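Local atomic coordinates of cell division control protein Cdc48 (PDB entry 5E7P), a protein that probably binds and hydrolyses ATP as a Cdc48-type member of the AAA ATPase family. Residues L19-L28 against V94-P104; G62-A70 against K137-V145. All coordinates share one frame; numbering follows the deposited sequence.

Overall arrangement
Both interactions involve one mixed beta sheet in the N-terminal part of the chain. Interaction 1 pairs two of its neighbouring strands, 22-28 and 98-104. Interaction 2 sets another of its strands, 65-72, against residues 137-145, which belong to the following small sheets. The two contacts are centred about 13 Å apart. They touch where Val94 CG2 packs 3.6 Å from Gly62 CA. Along the chain their segments alternate. Interaction 1 lies within the sheet; interaction 2 joins it to the two small sheets that follow. Neither lies at a nucleotide-binding site. The side chain of Pro104, in interaction 1, lies about 14 Å from a bound ADP.

Interaction 1 of 2, residues L19-L28 against V94-P104; sequences LSHLRLTARL and VRENAAVLVSP
Ala26, Leu24 and Val102 lie at the heart of this antiparallel strand pair. The CB of Ala26 rests 3.7 Å from CG1 of Val100, and also meets CG1 of Val94 at 4.0 Å. Val100 reaches it because CG1 sits between its own backbone N and carbonyl carbon (chi1 58°). Leu24 CD1 packs against Val102 CG2 at 4.0 Å. Leu24, Ala26, Val100 and Val102 share the buried face of the sheet; Val94 joins them from the loop.

The backbones are tied along the same line. Leu22 and Val102 exchange two N-H...O bonds. Leu24 and Val100 do the same: Leu24 N to Val100 O and Val100 N to Leu24 O are both 2.8 Å. The N of Ala26 binds Ala98 O, and its O receives the N of Asn97. That last bond is bent, with 138° at the hydrogen. Asn97 is the third residue of a type II turn, Arg95 to Ala98, which leads into the second strand.

Arg23, Ala99 and Leu101 belong to the more exposed face. Arg23 CG and CD lie along Ala99 CB. Near the turn, Glu96 extends its straight chain so that OE1 lies 3.3 Å from Leu28 CB. A water donates to Glu96 OE1 at 2.8 Å and accepts weak bonds from Leu28 N and Asn97 ND2. Asn97 ND2 lies 3.7 Å from Arg27 CG; the amide and guanidinium planes are 86° apart. At the opposite end, Ser20 OG lies beside the Pro104 ring, but its hydrogen bond goes to Leu50 O.

The pair forms part of the six-stranded sheet of the N-terminal domain, whose family is related to double-psi beta-barrels. Strand 81-84 flanks 22-28, and strand 57-61 flanks 98-104. Helix 44-50 covers Leu22, Leu24 and Val102, while helix 690-707 touches Ser20 and Leu22.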
ATOM      1  N   LEU A  19       6.533   1.684  23.910  1.00 61.83           N
ATOM      2  CA  LEU A  19       5.950   0.454  23.387  1.00 57.92           C
ATOM      3  C   LEU A  19       4.858  -0.079  24.307  1.00 51.62           C
ATOM      4  O   LEU A  19       5.140  -0.747  25.305  1.00 49.35           O
ATOM      5  CB  LEU A  19       7.036  -0.606  23.179  1.00 58.71           C
ATOM      6  CG  LEU A  19       6.631  -1.849  22.383  1.00 58.09           C
ATOM      7  CD1 LEU A  19       6.027  -1.459  21.038  1.00 56.27           C
ATOM      8  CD2 LEU A  19       7.823  -2.776  22.191  1.00 57.15           C
ATOM      9  N   SER A  20       3.609   0.224  23.967  1.00 45.71           N
ATOM     10  CA  SER A  20       2.470  -0.207  24.769  1.00 41.66           C
ATOM     11  C   SER A  20       2.282  -1.721  24.688  1.00 34.45           C
ATOM     12  O   SER A  20       2.645  -2.344  23.696  1.00 32.99           O
ATOM     13  CB  SER A  20       1.197   0.516  24.327  1.00 44.44           C
ATOM     14  OG  SER A  20       0.892   0.217  22.977  1.00 47.76           O
ATOM     15  N   HIS A  21       1.714  -2.306  25.738  1.00 31.82           N
ATOM     16  CA  HIS A  21       1.560  -3.754  25.814  1.00 32.29           C
ATOM     17  C   HIS A  21       0.529  -4.144  26.867  1.00 34.19           C
ATOM     18  O   HIS A  21       0.272  -3.393  27.807  1.00 37.29           O
ATOM     19  CB  HIS A  21       2.901  -4.408  26.154  1.00 33.26           C
ATOM     20  CG  HIS A  21       3.438  -4.006  27.491  1.00 32.27           C
ATOM     21  ND1 HIS A  21       4.149  -2.842  27.687  1.00 31.75           N
ATOM     22  CD2 HIS A  21       3.346  -4.600  28.703  1.00 32.29           C
ATOM     23  CE1 HIS A  21       4.480  -2.741  28.962  1.00 34.02           C
ATOM     24  NE2 HIS A  21       4.005  -3.796  29.601  1.00 33.54           N
ATOM     25  N   LEU A  22      -0.054  -5.327  26.708  1.00 33.56           N
ATOM     26  CA  LEU A  22      -1.034  -5.835  27.659  1.00 34.67           C
ATOM     27  C   LEU A  22      -0.903  -7.341  27.811  1.00 38.18           C
ATOM     28  O   LEU A  22      -0.594  -8.047  26.851  1.00 35.70           O
ATOM     29  CB  LEU A  22      -2.452  -5.504  27.200  1.00 34.86           C
ATOM     30  CG  LEU A  22      -2.908  -4.049  27.279  1.00 33.35           C
ATOM     31  CD1 LEU A  22      -4.218  -3.876  26.537  1.00 30.51           C
ATOM     32  CD2 LEU A  22      -3.051  -3.632  28.736  1.00 34.44           C
ATOM     33  N   ARG A  23      -1.130  -7.830  29.025  1.00 43.61           N
ATOM     34  CA  ARG A  23      -1.229  -9.262  29.249  1.00 46.12           C
ATOM     35  C   ARG A  23      -2.692  -9.662  29.136  1.00 44.89           C
ATOM     36  O   ARG A  23      -3.550  -9.085  29.801  1.00 44.74           O
ATOM     37  CB  ARG A  23      -0.688  -9.642  30.626  1.00 50.49           C
ATOM     38  CG  ARG A  23      -0.646 -11.142  30.878  1.00 57.08           C
ATOM     39  CD  ARG A  23      -0.634 -11.455  32.366  1.00 64.65           C
ATOM     40  NE  ARG A  23       0.486 -10.819  33.054  1.00 69.54           N
ATOM     41  CZ  ARG A  23       0.606 -10.742  34.376  1.00 73.08           C
ATOM     42  NH1 ARG A  23      -0.332 -11.258  35.161  1.00 74.57           N
ATOM     43  NH2 ARG A  23       1.661 -10.143  34.914  1.00 73.31           N
ATOM     44  N   LEU A  24      -2.976 -10.640  28.285  1.00 44.00           N
ATOM     45  CA  LEU A  24      -4.341 -11.113  28.108  1.00 46.27           C
ATOM     46  C   LEU A  24      -4.415 -12.622  28.297  1.00 48.30           C
ATOM     47  O   LEU A  24      -3.390 -13.297  28.382  1.00 47.51           O
ATOM     48  CB  LEU A  24      -4.867 -10.743  26.719  1.00 45.30           C
ATOM     49  CG  LEU A  24      -4.944  -9.258  26.358  1.00 43.43           C
ATOM     50  CD1 LEU A  24      -5.498  -9.090  24.957  1.00 43.55           C
ATOM     51  CD2 LEU A  24      -5.798  -8.505  27.362  1.00 44.59           C
ATOM     52  N   THR A  25      -5.636 -13.140  28.367  1.00 50.18           N
ATOM     53  CA  THR A  25      -5.857 -14.578  28.411  1.00 51.73           C
ATOM     54  C   THR A  25      -6.037 -15.089  26.986  1.00 51.95           C
ATOM     55  O   THR A  25      -6.826 -14.542  26.215  1.00 50.23           O
ATOM     56  CB  THR A  25      -7.100 -14.937  29.248  1.00 52.01           C
ATOM     57  OG1 THR A  25      -7.049 -14.249  30.504  1.00 51.51           O
ATOM     58  CG2 THR A  25      -7.165 -16.437  29.494  1.00 52.90           C
ATOM     59  N   ALA A  26      -5.297 -16.136  26.634  1.00 53.77           N
ATOM     60  CA  ALA A  26      -5.337 -16.674  25.280  1.00 53.31           C
ATOM     61  C   ALA A  26      -6.256 -17.885  25.187  1.00 57.18           C
ATOM     62  O   ALA A  26      -5.917 -18.968  25.664  1.00 59.78           O
ATOM     63  CB  ALA A  26      -3.935 -17.035  24.813  1.00 51.11           C
ATOM     64  N   ARG A  27      -7.420 -17.697  24.572  1.00 57.75           N
ATOM     65  CA  ARG A  27      -8.358 -18.795  24.370  1.00 60.57           C
ATOM     66  C   ARG A  27      -8.298 -19.320  22.939  1.00 58.67           C
ATOM     67  O   ARG A  27      -8.057 -18.564  21.999  1.00 56.89           O
ATOM     68  CB  ARG A  27      -9.784 -18.367  24.720  1.00 64.27           C
ATOM     69  CG  ARG A  27      -9.949 -17.887  26.153  1.00 69.06           C
ATOM     70  CD  ARG A  27     -11.417 -17.798  26.543  1.00 74.36           C
ATOM     71  NE  ARG A  27     -12.236 -17.231  25.474  1.00 76.25           N
ATOM     72  CZ  ARG A  27     -13.522 -16.920  25.601  1.00 77.51           C
ATOM     73  NH1 ARG A  27     -14.188 -16.409  24.573  1.00 76.83           N
ATOM     74  NH2 ARG A  27     -14.141 -17.116  26.757  1.00 79.00           N
ATOM     75  N   LEU A  28      -8.516 -20.622  22.785  1.00 59.68           N
ATOM     76  CA  LEU A  28      -8.453 -21.270  21.482  1.00 59.57           C
ATOM     77  C   LEU A  28      -9.649 -20.888  20.616  1.00 60.72           C
ATOM     78  O   LEU A  28     -10.799 -21.111  20.996  1.00 61.22           O
ATOM     79  CB  LEU A  28      -8.380 -22.792  21.654  1.00 61.30           C
ATOM     80  CG  LEU A  28      -8.097 -23.688  20.441  1.00 62.40           C
ATOM     81  CD1 LEU A  28      -9.380 -24.108  19.735  1.00 63.76           C
ATOM     82  CD2 LEU A  28      -7.144 -23.007  19.464  1.00 60.18           C
ATOM     83  N   VAL A  94       2.384 -20.433  23.865  1.00 51.93           N
ATOM     84  CA  VAL A  94       1.363 -20.200  24.877  1.00 55.10           C
ATOM     85  C   VAL A  94       0.376 -21.363  24.929  1.00 60.42           C
ATOM     86  O   VAL A  94      -0.145 -21.795  23.900  1.00 60.16           O
ATOM     87  CB  VAL A  94       0.583 -18.899  24.596  1.00 54.00           C
ATOM     88  CG1 VAL A  94      -0.415 -18.621  25.711  1.00 54.12           C
ATOM     89  CG2 VAL A  94       1.540 -17.732  24.431  1.00 53.19           C
ATOM     90  N   ARG A  95       0.129 -21.871  26.133  1.00 65.24           N
ATOM     91  CA  ARG A  95      -0.874 -22.911  26.333  1.00 69.75           C
ATOM     92  C   ARG A  95      -2.270 -22.303  26.256  1.00 68.47           C
ATOM     93  O   ARG A  95      -2.430 -21.088  26.364  1.00 65.79           O
ATOM     94  CB  ARG A  95      -0.677 -23.590  27.689  1.00 74.55           C
ATOM     95  CG  ARG A  95       0.617 -24.373  27.814  1.00 79.32           C
ATOM     96  CD  ARG A  95       0.862 -24.829  29.249  1.00 84.69           C
ATOM     97  NE  ARG A  95       1.180 -23.711  30.137  1.00 86.48           N
ATOM     98  CZ  ARG A  95       0.309 -23.127  30.956  1.00 88.63           C
ATOM     99  NH1 ARG A  95       0.696 -22.114  31.722  1.00 87.75           N
ATOM    100  NH2 ARG A  95      -0.946 -23.552  31.013  1.00 90.79           N
ATOM    101  N   GLU A  96      -3.279 -23.147  26.069  1.00 70.44           N
ATOM    102  CA  GLU A  96      -4.653 -22.664  26.034  1.00 72.19           C
ATOM    103  C   GLU A  96      -5.062 -22.153  27.413  1.00 72.15           C
ATOM    104  O   GLU A  96      -4.697 -22.740  28.432  1.00 74.34           O
ATOM    105  CB  GLU A  96      -5.607 -23.762  25.561  1.00 76.49           C
ATOM    106  CG  GLU A  96      -6.999 -23.257  25.214  1.00 78.17           C
ATOM    107  CD  GLU A  96      -7.927 -24.360  24.738  1.00 81.06           C
ATOM    108  OE1 GLU A  96      -9.134 -24.086  24.564  1.00 81.30           O
ATOM    109  OE2 GLU A  96      -7.450 -25.498  24.538  1.00 82.53           O
ATOM    110  N   ASN A  97      -5.803 -21.048  27.426  1.00 70.14           N
ATOM    111  CA  ASN A  97      -6.244 -20.394  28.660  1.00 69.26           C
ATOM    112  C   ASN A  97      -5.100 -19.858  29.521  1.00 66.59           C
ATOM    113  O   ASN A  97      -5.287 -19.568  30.703  1.00 66.99           O
ATOM    114  CB  ASN A  97      -7.157 -21.310  29.483  1.00 72.40           C
ATOM    115  CG  ASN A  97      -8.402 -21.724  28.726  1.00 74.46           C
ATOM    116  OD1 ASN A  97      -8.641 -22.911  28.505  1.00 76.22           O
ATOM    117  ND2 ASN A  97      -9.203 -20.744  28.321  1.00 74.24           N
ATOM    118  N   ALA A  98      -3.920 -19.722  28.923  1.00 62.78           N
ATOM    119  CA  ALA A  98      -2.771 -19.153  29.619  1.00 60.08           C
ATOM    120  C   ALA A  98      -2.595 -17.679  29.259  1.00 57.06           C
ATOM    121  O   ALA A  98      -3.356 -17.130  28.463  1.00 56.77           O
ATOM    122  CB  ALA A  98      -1.509 -19.937  29.301  1.00 60.27           C
ATOM    123  N   ALA A  99      -1.589 -17.044  29.848  1.00 53.99           N
ATOM    124  CA  ALA A  99      -1.357 -15.620  29.631  1.00 49.97           C
ATOM    125  C   ALA A  99      -0.546 -15.367  28.366  1.00 48.38           C
ATOM    126  O   ALA A  99       0.364 -16.129  28.041  1.00 48.31           O
ATOM    127  CB  ALA A  99      -0.661 -15.003  30.838  1.00 48.51           C
ATOM    128  N   VAL A 100      -0.886 -14.292  27.659  1.00 46.12           N
ATOM    129  CA  VAL A 100      -0.135 -13.883  26.476  1.00 43.03           C
ATOM    130  C   VAL A 100       0.127 -12.375  26.476  1.00 40.00           C
ATOM    131  O   VAL A 100      -0.754 -11.578  26.806  1.00 40.49           O
ATOM    132  CB  VAL A 100      -0.845 -14.311  25.165  1.00 43.60           C
ATOM    133  CG1 VAL A 100      -2.245 -13.721  25.083  1.00 43.36           C
ATOM    134  CG2 VAL A 100      -0.016 -13.915  23.951  1.00 42.90           C
ATOM    135  N   LEU A 101       1.351 -11.991  26.131  1.00 36.29           N
ATOM    136  CA  LEU A 101       1.698 -10.583  25.999  1.00 33.78           C
ATOM    137  C   LEU A 101       1.422 -10.093  24.581  1.00 34.19           C
ATOM    138  O   LEU A 101       1.920 -10.661  23.607  1.00 33.39           O
ATOM    139  CB  LEU A 101       3.162 -10.343  26.374  1.00 33.19           C
ATOM    140  CG  LEU A 101       3.432  -9.922  27.822  1.00 33.33           C
ATOM    141  CD1 LEU A 101       2.768  -8.581  28.118  1.00 33.12           C
ATOM    142  CD2 LEU A 101       2.972 -10.985  28.811  1.00 31.15           C
ATOM    143  N   VAL A 102       0.615  -9.043  24.474  1.00 35.27           N
ATOM    144  CA  VAL A 102       0.262  -8.469  23.185  1.00 34.83           C
ATOM    145  C   VAL A 102       0.808  -7.049  23.091  1.00 35.94           C
ATOM    146  O   VAL A 102       0.709  -6.277  24.043  1.00 36.52           O
ATOM    147  CB  VAL A 102      -1.265  -8.440  22.988  1.00 34.21           C
ATOM    148  CG1 VAL A 102      -1.612  -8.109  21.543  1.00 32.40           C
ATOM    149  CG2 VAL A 102      -1.871  -9.771  23.389  1.00 36.20           C
ATOM    150  N   SER A 103       1.384  -6.707  21.944  1.00 36.99           N
ATOM    151  CA  SER A 103       1.942  -5.377  21.738  1.00 37.53           C
ATOM    152  C   SER A 103       2.106  -5.094  20.251  1.00 38.46           C
ATOM    153  O   SER A 103       2.328  -6.016  19.465  1.00 38.65           O
ATOM    154  CB  SER A 103       3.298  -5.255  22.433  1.00 38.79           C
ATOM    155  OG  SER A 103       4.261  -6.088  21.812  1.00 39.11           O
ATOM    156  N   PRO A 104       1.994  -3.815  19.860  1.00 38.81           N
ATOM    157  CA  PRO A 104       2.235  -3.434  18.467  1.00 37.51           C
ATOM    158  C   PRO A 104       3.641  -3.817  18.029  1.00 37.69           C
ATOM    159  O   PRO A 104       4.579  -3.738  18.822  1.00 38.47           O
ATOM    160  CB  PRO A 104       2.080  -1.906  18.487  1.00 38.25           C
ATOM    161  CG  PRO A 104       2.193  -1.512  19.926  1.00 39.39           C
ATOM    162  CD  PRO A 104       1.621  -2.658  20.689  1.00 39.25           C
TER
HETATM  163  O   HOH W   1      -9.814 -21.611  25.690  1.00 61.51           O

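Interaction 2 of 2, residues G62-A70 against K137-V145; sequences GTRTTAAVA and KVMTVGDTV
Strand 65-70 runs antiparallel to strand 138-140 at 176°, their axes 6.5 Å apart, with Thr66 opposite Thr140 and Ala68 opposite Val138. No backbone-to-backbone hydrogen bond joins them; side chains and a water do. The water donates to Ala67 O at 2.7 Å and to Asp143 OD2 at 2.6 Å. It accepts from Thr140 OG1. Three polar groups are thus gathered on one molecule. Thr66 OG1 lies 2.6 Å from Asp143 OD2. Its hydroxyl lies opposite its own backbone N across CA-CB (chi1 -168°), which leaves it beside Asp143.

Val138 supplies the apolar part. Its CG2 sits 3.6 Å from Ala67 O and packs on Ala67 CB and Val69 CG2. At the other end, Arg64 NH1 donates to Gly142 O at 3.2 Å, from above the carbonyl plane. Gly142 is the third residue of a type II turn from Thr140 to Asp143, and its positive phi of 98° is usual for glycine there.

The contact ties the N-terminal sheet, through strand 65-72, to the small sheets holding strands 138-140 and 144-146. Strand 57-61 lies beside 65-70, and its Ala57 touches Val138. Helix 86-92 packs on Thr66 and Asp143 through Asn91. Strand 177-184 touches Met139 and Thr144.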
ATOM      1  N   GLY A  62       4.802 -15.566  24.468  1.00 46.55           N
ATOM      2  CA  GLY A  62       4.733 -16.472  25.599  1.00 48.96           C
ATOM      3  C   GLY A  62       6.144 -16.904  25.950  1.00 50.25           C
ATOM      4  O   GLY A  62       6.950 -16.093  26.407  1.00 50.15           O
ATOM      5  N   THR A  63       6.455 -18.177  25.722  1.00 52.63           N
ATOM      6  CA  THR A  63       7.830 -18.644  25.866  1.00 56.55           C
ATOM      7  C   THR A  63       8.588 -18.308  24.592  1.00 57.61           C
ATOM      8  O   THR A  63       9.820 -18.283  24.576  1.00 57.02           O
ATOM      9  CB  THR A  63       7.909 -20.159  26.131  1.00 59.03           C
ATOM     10  OG1 THR A  63       7.370 -20.876  25.013  1.00 60.47           O
ATOM     11  CG2 THR A  63       7.133 -20.523  27.387  1.00 59.69           C
ATOM     12  N   ARG A  64       7.833 -18.048  23.528  1.00 58.73           N
ATOM     13  CA  ARG A  64       8.390 -17.633  22.248  1.00 58.82           C
ATOM     14  C   ARG A  64       7.754 -16.320  21.806  1.00 54.60           C
ATOM     15  O   ARG A  64       6.757 -15.877  22.379  1.00 52.57           O
ATOM     16  CB  ARG A  64       8.132 -18.696  21.178  1.00 63.59           C
ATOM     17  CG  ARG A  64       8.417 -20.121  21.615  1.00 69.55           C
ATOM     18  CD  ARG A  64       8.109 -21.092  20.490  1.00 73.83           C
ATOM     19  NE  ARG A  64       8.947 -20.842  19.322  1.00 76.34           N
ATOM     20  CZ  ARG A  64       8.731 -21.365  18.120  1.00 79.49           C
ATOM     21  NH1 ARG A  64       9.549 -21.081  17.115  1.00 80.80           N
ATOM     22  NH2 ARG A  64       7.695 -22.169  17.920  1.00 80.34           N
ATOM     23  N   THR A  65       8.326 -15.708  20.775  1.00 51.69           N
ATOM     24  CA  THR A  65       7.772 -14.484  20.214  1.00 48.53           C
ATOM     25  C   THR A  65       7.333 -14.698  18.768  1.00 45.44           C
ATOM     26  O   THR A  65       8.120 -15.133  17.926  1.00 43.06           O
ATOM     27  CB  THR A  65       8.781 -13.319  20.270  1.00 49.96           C
ATOM     28  OG1 THR A  65       9.063 -12.989  21.636  1.00 51.00           O
ATOM     29  CG2 THR A  65       8.216 -12.092  19.569  1.00 49.67           C
ATOM     30  N   THR A  66       6.070 -14.396  18.485  1.00 45.22           N
ATOM     31  CA  THR A  66       5.550 -14.487  17.126  1.00 45.00           C
ATOM     32  C   THR A  66       4.771 -13.222  16.786  1.00 42.49           C
ATOM     33  O   THR A  66       4.775 -12.260  17.553  1.00 41.39           O
ATOM     34  CB  THR A  66       4.646 -15.724  16.939  1.00 45.26           C
ATOM     35  OG1 THR A  66       4.399 -15.934  15.544  1.00 45.24           O
ATOM     36  CG2 THR A  66       3.323 -15.543  17.667  1.00 43.78           C
ATOM     37  N   ALA A  67       4.114 -13.219  15.632  1.00 40.77           N
ATOM     38  CA  ALA A  67       3.299 -12.081  15.235  1.00 38.30           C
ATOM     39  C   ALA A  67       2.059 -12.518  14.463  1.00 39.92           C
ATOM     40  O   ALA A  67       2.075 -13.525  13.755  1.00 41.18           O
ATOM     41  CB  ALA A  67       4.118 -11.100  14.421  1.00 36.24           C
ATOM     42  N   ALA A  68       0.981 -11.758  14.613  1.00 39.58           N
ATOM     43  CA  ALA A  68      -0.252 -12.038  13.895  1.00 39.51           C
ATOM     44  C   ALA A  68      -0.975 -10.741  13.560  1.00 37.42           C
ATOM     45  O   ALA A  68      -0.624  -9.677  14.068  1.00 37.61           O
ATOM     46  CB  ALA A  68      -1.146 -12.959  14.711  1.00 40.31           C
ATOM     47  N   VAL A  69      -1.982 -10.837  12.698  1.00 35.68           N
ATOM     48  CA  VAL A  69      -2.777  -9.680  12.306  1.00 32.56           C
ATOM     49  C   VAL A  69      -3.950  -9.496  13.263  1.00 33.89           C
ATOM     50  O   VAL A  69      -4.707 -10.436  13.519  1.00 36.53           O
ATOM     51  CB  VAL A  69      -3.310  -9.829  10.865  1.00 30.60           C
ATOM     52  CG1 VAL A  69      -4.223  -8.661  10.497  1.00 29.27           C
ATOM     53  CG2 VAL A  69      -2.152  -9.941   9.884  1.00 27.74           C
ATOM     54  N   ALA A  70      -4.098  -8.288  13.796  1.00 32.75           N
ATOM     55  CA  ALA A  70      -5.183  -8.010  14.729  1.00 33.36           C
ATOM     56  C   ALA A  70      -6.522  -7.888  14.015  1.00 35.90           C
ATOM     57  O   ALA A  70      -6.735  -6.972  13.220  1.00 36.20           O
ATOM     58  CB  ALA A  70      -4.897  -6.753  15.537  1.00 30.45           C
ATOM     59  N   LYS A 137       0.794 -11.708   4.372  1.00 36.97           N
ATOM     60  CA  LYS A 137       0.880 -12.325   5.693  1.00 39.75           C
ATOM     61  C   LYS A 137       2.195 -12.011   6.406  1.00 39.12           C
ATOM     62  O   LYS A 137       3.228 -11.820   5.764  1.00 38.47           O
ATOM     63  CB  LYS A 137       0.669 -13.837   5.596  1.00 44.00           C
ATOM     64  CG  LYS A 137      -0.701 -14.223   5.071  1.00 49.51           C
ATOM     65  CD  LYS A 137      -0.998 -15.695   5.294  1.00 55.06           C
ATOM     66  CE  LYS A 137      -2.427 -16.029   4.884  1.00 57.69           C
ATOM     67  NZ  LYS A 137      -2.778 -17.443   5.191  1.00 60.28           N
ATOM     68  N   VAL A 138       2.145 -11.954   7.735  1.00 38.39           N
ATOM     69  CA  VAL A 138       3.330 -11.670   8.541  1.00 37.08           C
ATOM     70  C   VAL A 138       4.123 -12.932   8.869  1.00 39.62           C
ATOM     71  O   VAL A 138       3.554 -13.989   9.142  1.00 41.66           O
ATOM     72  CB  VAL A 138       2.983 -10.932   9.852  1.00 34.56           C
ATOM     73  CG1 VAL A 138       2.531  -9.511   9.563  1.00 33.76           C
ATOM     74  CG2 VAL A 138       1.922 -11.692  10.628  1.00 34.95           C
ATOM     75  N   MET A 139       5.445 -12.807   8.838  1.00 39.29           N
ATOM     76  CA  MET A 139       6.330 -13.939   9.065  1.00 39.93           C
ATOM     77  C   MET A 139       7.315 -13.632  10.184  1.00 40.19           C
ATOM     78  O   MET A 139       7.742 -12.490  10.357  1.00 39.40           O
ATOM     79  CB  MET A 139       7.098 -14.279   7.784  1.00 38.78           C
ATOM     80  CG  MET A 139       6.220 -14.557   6.574  1.00 36.77           C
ATOM     81  SD  MET A 139       5.291 -16.094   6.719  1.00 57.69           S
ATOM     82  CE  MET A 139       4.063 -15.867   5.436  1.00124.75           C
ATOM     83  N   THR A 140       7.666 -14.665  10.942  1.00 40.14           N
ATOM     84  CA  THR A 140       8.683 -14.568  11.977  1.00 38.80           C
ATOM     85  C   THR A 140       9.459 -15.877  11.961  1.00 39.39           C
ATOM     86  O   THR A 140       8.875 -16.938  11.740  1.00 38.13           O
ATOM     87  CB  THR A 140       8.057 -14.361  13.373  1.00 38.37           C
ATOM     88  OG1 THR A 140       7.123 -13.276  13.329  1.00 36.50           O
ATOM     89  CG2 THR A 140       9.135 -14.054  14.405  1.00 38.12           C
ATOM     90  N   VAL A 141      10.768 -15.807  12.178  1.00 40.69           N
ATOM     91  CA  VAL A 141      11.601 -17.006  12.153  1.00 44.17           C
ATOM     92  C   VAL A 141      11.128 -18.025  13.188  1.00 45.47           C
ATOM     93  O   VAL A 141      10.930 -17.688  14.356  1.00 43.60           O
ATOM     94  CB  VAL A 141      13.090 -16.675  12.382  1.00 46.40           C
ATOM     95  CG1 VAL A 141      13.899 -17.949  12.587  1.00 48.49           C
ATOM     96  CG2 VAL A 141      13.637 -15.874  11.212  1.00 45.72           C
ATOM     97  N   GLY A 142      10.928 -19.263  12.743  1.00 48.30           N
ATOM     98  CA  GLY A 142      10.486 -20.332  13.619  1.00 52.24           C
ATOM     99  C   GLY A 142       8.989 -20.580  13.559  1.00 55.38           C
ATOM    100  O   GLY A 142       8.501 -21.582  14.080  1.00 58.17           O
ATOM    101  N   ASP A 143       8.263 -19.667  12.921  1.00 55.03           N
ATOM    102  CA  ASP A 143       6.811 -19.782  12.811  1.00 56.88           C
ATOM    103  C   ASP A 143       6.379 -20.951  11.936  1.00 55.69           C
ATOM    104  O   ASP A 143       7.082 -21.338  11.006  1.00 55.83           O
ATOM    105  CB  ASP A 143       6.207 -18.492  12.248  1.00 59.59           C
ATOM    106  CG  ASP A 143       6.082 -17.402  13.291  1.00 63.40           C
ATOM    107  OD1 ASP A 143       6.838 -17.432  14.284  1.00 66.41           O
ATOM    108  OD2 ASP A 143       5.226 -16.511  13.117  1.00 63.67           O
ATOM    109  N   THR A 144       5.213 -21.506  12.243  1.00 55.24           N
ATOM    110  CA  THR A 144       4.581 -22.485  11.372  1.00 55.77           C
ATOM    111  C   THR A 144       3.457 -21.809  10.596  1.00 55.96           C
ATOM    112  O   THR A 144       2.470 -21.364  11.181  1.00 55.39           O
ATOM    113  CB  THR A 144       4.009 -23.670  12.166  1.00 55.42           C
ATOM    114  OG1 THR A 144       5.081 -24.420  12.748  1.00 58.42           O
ATOM    115  CG2 THR A 144       3.209 -24.582  11.254  1.00 54.77           C
ATOM    116  N   VAL A 145       3.615 -21.721   9.280  1.00 57.20           N
ATOM    117  CA  VAL A 145       2.595 -21.116   8.431  1.00 58.04           C
ATOM    118  C   VAL A 145       1.902 -22.156   7.563  1.00 60.03           C
ATOM    119  O   VAL A 145       2.492 -23.174   7.197  1.00 60.94           O
ATOM    120  CB  VAL A 145       3.176 -20.013   7.526  1.00 57.21           C
ATOM    121  CG1 VAL A 145       3.531 -18.787   8.345  1.00 56.70           C
ATOM    122  CG2 VAL A 145       4.389 -20.528   6.766  1.00 58.21           C
TER
HETATM  123  O   HOH W   2       4.485 -14.075  12.787  1.00 42.21           O